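Local atomic coordinates of D-alanyl-lipoteichoic acid synthetase (PDB entry 3BMA), a protein that probably takes part in D-alanylation of lipoteichoic acid during cell wall biogenesis, as a membrane-associated member of the DltD family. Residues C[33-36]-C[42-45]. The protein carries 1 engineered substitution. Sequence-based numbering, arbitrary orientation.
Sequences VRAL and RFVP
Phe43 meets Ala35 and Leu36 of helix 29-36 with its ring, its CB and its backbone. The methyl CB of Ala35 sits over one face of the ring, 4.0 Å from the centroid and 18° off the ring normal, a CH-pi contact displaced toward the CG-CD2 rim. With CG of Phe43 anti to its own carbonyl carbon (chi1 -80°), the ring swings beneath this methyl, and CD2 also comes 3.4 Å from Ala35 O. That carbonyl is joined to the strand through water 1, which lies 2.8 Å from Ala35 O, a bond for which other acceptors may compete, and accepts from Phe43 N at 2.8 Å. No direct hydrogen bond crosses the contact, and the water links the two backbones; it lies in plane at the edge of the ring. The CD2 methyl of Leu36 packs 3.8 Å from Phe43 CB and 3.3 Å from Phe43 O. Helix 11-18 brings Glu14 and Ala18 against the same phenyl group.

The side chain of Val44 points away from the helix and touches Tyr71, and its backbone bonds to Arg72 and Tyr74 tie the strand to its neighbour 72-76. At Pro45 the apolar contact resumes: Leu36 CD2 lies 3.8 Å from Pro45 CD, so one branch of the leucine bridges the two residues that flank Val44. Gln96 and Met93 also touch Leu36.

All the touching residues are buried. The contact packs helix 29-36 against strand 43-47, which follows it after a short loop and lies between 72-76 and 101-105 in a parallel sheet of order 2-1-3-4-5, consistent with the three-layer alpha/beta/alpha fold of the SGNH-hydrolase clan.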
ATOM      1  N   VAL C  33     -10.953   2.555 -27.899  1.00 34.40           N
ATOM      2  CA  VAL C  33      -9.684   1.821 -27.928  1.00 30.08           C
ATOM      3  C   VAL C  33      -9.796   0.531 -28.762  1.00 33.40           C
ATOM      4  O   VAL C  33      -8.835   0.142 -29.427  1.00 27.45           O
ATOM      5  CB  VAL C  33      -9.115   1.576 -26.491  1.00 29.61           C
ATOM      6  CG1 VAL C  33      -7.925   0.614 -26.501  1.00 12.49           C
ATOM      7  CG2 VAL C  33      -8.693   2.906 -25.860  1.00 23.90           C
ATOM      8  N   ARG C  34     -10.980  -0.089 -28.748  1.00 37.82           N
ATOM      9  CA  ARG C  34     -11.253  -1.312 -29.510  0.50 43.02           C
ATOM     10  C   ARG C  34     -11.120  -1.076 -31.017  1.00 42.43           C
ATOM     11  O   ARG C  34     -10.502  -1.869 -31.730  1.00 40.20           O
ATOM     12  CB  ARG C  34     -12.661  -1.811 -29.179  0.50 45.34           C
ATOM     13  CG  ARG C  34     -13.005  -3.215 -29.636  0.50 55.08           C
ATOM     14  CD  ARG C  34     -14.410  -3.561 -29.160  0.50 63.78           C
ATOM     15  NE  ARG C  34     -14.933  -4.787 -29.763  0.50 63.73           N
ATOM     16  CZ  ARG C  34     -14.945  -5.975 -29.164  0.50 65.29           C
ATOM     17  NH1 ARG C  34     -15.450  -7.027 -29.797  0.50 63.70           N
ATOM     18  NH2 ARG C  34     -14.458  -6.121 -27.934  0.50 65.73           N
ATOM     19  N   ALA C  35     -11.714   0.023 -31.485  1.00 40.34           N
ATOM     20  CA  ALA C  35     -11.697   0.383 -32.905  1.00 38.47           C
ATOM     21  C   ALA C  35     -10.338   0.906 -33.369  1.00 37.35           C
ATOM     22  O   ALA C  35      -9.838   0.494 -34.418  1.00 40.28           O
ATOM     23  CB  ALA C  35     -12.787   1.392 -33.206  1.00 32.13           C
ATOM     24  N   LEU C  36      -9.738   1.795 -32.579  1.00 35.57           N
ATOM     25  CA  LEU C  36      -8.459   2.419 -32.935  1.00 32.27           C
ATOM     26  C   LEU C  36      -7.229   1.501 -32.812  1.00 36.36           C
ATOM     27  O   LEU C  36      -6.123   1.898 -33.183  1.00 43.34           O
ATOM     28  CB  LEU C  36      -8.252   3.719 -32.146  1.00 33.08           C
ATOM     29  CG  LEU C  36      -9.272   4.842 -32.393  1.00 34.50           C
ATOM     30  CD1 LEU C  36      -9.114   5.968 -31.384  1.00 35.15           C
ATOM     31  CD2 LEU C  36      -9.191   5.385 -33.801  1.00 33.59           C
ATOM     32  N   ARG C  42      -8.576   0.282 -40.522  1.00 45.94           N
ATOM     33  CA  ARG C  42      -8.039   1.539 -40.020  1.00 40.02           C
ATOM     34  C   ARG C  42      -9.151   2.494 -39.605  1.00 41.10           C
ATOM     35  O   ARG C  42      -9.964   2.916 -40.425  1.00 41.58           O
ATOM     36  CB  ARG C  42      -7.136   2.188 -41.067  1.00 36.57           C
ATOM     37  CG  ARG C  42      -6.503   3.487 -40.626  1.00 36.76           C
ATOM     38  CD  ARG C  42      -5.805   4.144 -41.787  1.00 40.67           C
ATOM     39  NE  ARG C  42      -5.244   5.441 -41.424  1.00 46.03           N
ATOM     40  CZ  ARG C  42      -4.865   6.361 -42.305  1.00 45.33           C
ATOM     41  NH1 ARG C  42      -4.990   6.131 -43.607  1.00 52.44           N
ATOM     42  NH2 ARG C  42      -4.363   7.514 -41.884  1.00 46.17           N
ATOM     43  N   PHE C  43      -9.186   2.809 -38.314  1.00 36.12           N
ATOM     44  CA  PHE C  43     -10.079   3.828 -37.796  1.00 31.45           C
ATOM     45  C   PHE C  43      -9.267   5.078 -37.476  1.00 34.03           C
ATOM     46  O   PHE C  43      -8.167   4.991 -36.924  1.00 37.27           O
ATOM     47  CB  PHE C  43     -10.851   3.325 -36.571  1.00 27.05           C
ATOM     48  CG  PHE C  43     -12.032   2.450 -36.913  1.00 23.50           C
ATOM     49  CD1 PHE C  43     -13.288   3.006 -37.136  1.00 15.50           C
ATOM     50  CD2 PHE C  43     -11.890   1.065 -37.006  1.00 24.50           C
ATOM     51  CE1 PHE C  43     -14.386   2.194 -37.461  1.00 30.65           C
ATOM     52  CE2 PHE C  43     -12.983   0.247 -37.324  1.00 21.88           C
ATOM     53  CZ  PHE C  43     -14.228   0.811 -37.553  1.00 15.66           C
ATOM     54  N   VAL C  44      -9.807   6.234 -37.852  1.00 29.68           N
ATOM     55  CA  VAL C  44      -9.121   7.514 -37.708  1.00 32.39           C
ATOM     56  C   VAL C  44      -9.910   8.400 -36.748  1.00 31.52           C
ATOM     57  O   VAL C  44     -11.107   8.615 -36.952  1.00 33.45           O
ATOM     58  CB  VAL C  44      -8.961   8.236 -39.078  1.00 31.02           C
ATOM     59  CG1 VAL C  44      -8.200   9.556 -38.926  1.00 32.88           C
ATOM     60  CG2 VAL C  44      -8.250   7.346 -40.071  1.00 31.88           C
ATOM     61  N   PRO C  45      -9.244   8.905 -35.689  1.00 32.38           N
ATOM     62  CA  PRO C  45      -9.887   9.820 -34.753  1.00 29.82           C
ATOM     63  C   PRO C  45     -10.323  11.116 -35.430  1.00 32.36           C
ATOM     64  O   PRO C  45      -9.490  11.850 -35.975  1.00 36.02           O
ATOM     65  CB  PRO C  45      -8.780  10.100 -33.725  1.00 30.24           C
ATOM     66  CG  PRO C  45      -7.849   8.961 -33.841  1.00 29.36           C
ATOM     67  CD  PRO C  45      -7.850   8.628 -35.296  1.00 29.56           C
TER
HETATM   68  O   HOH W   1      -7.949   1.151 -36.358  1.00 29.21           O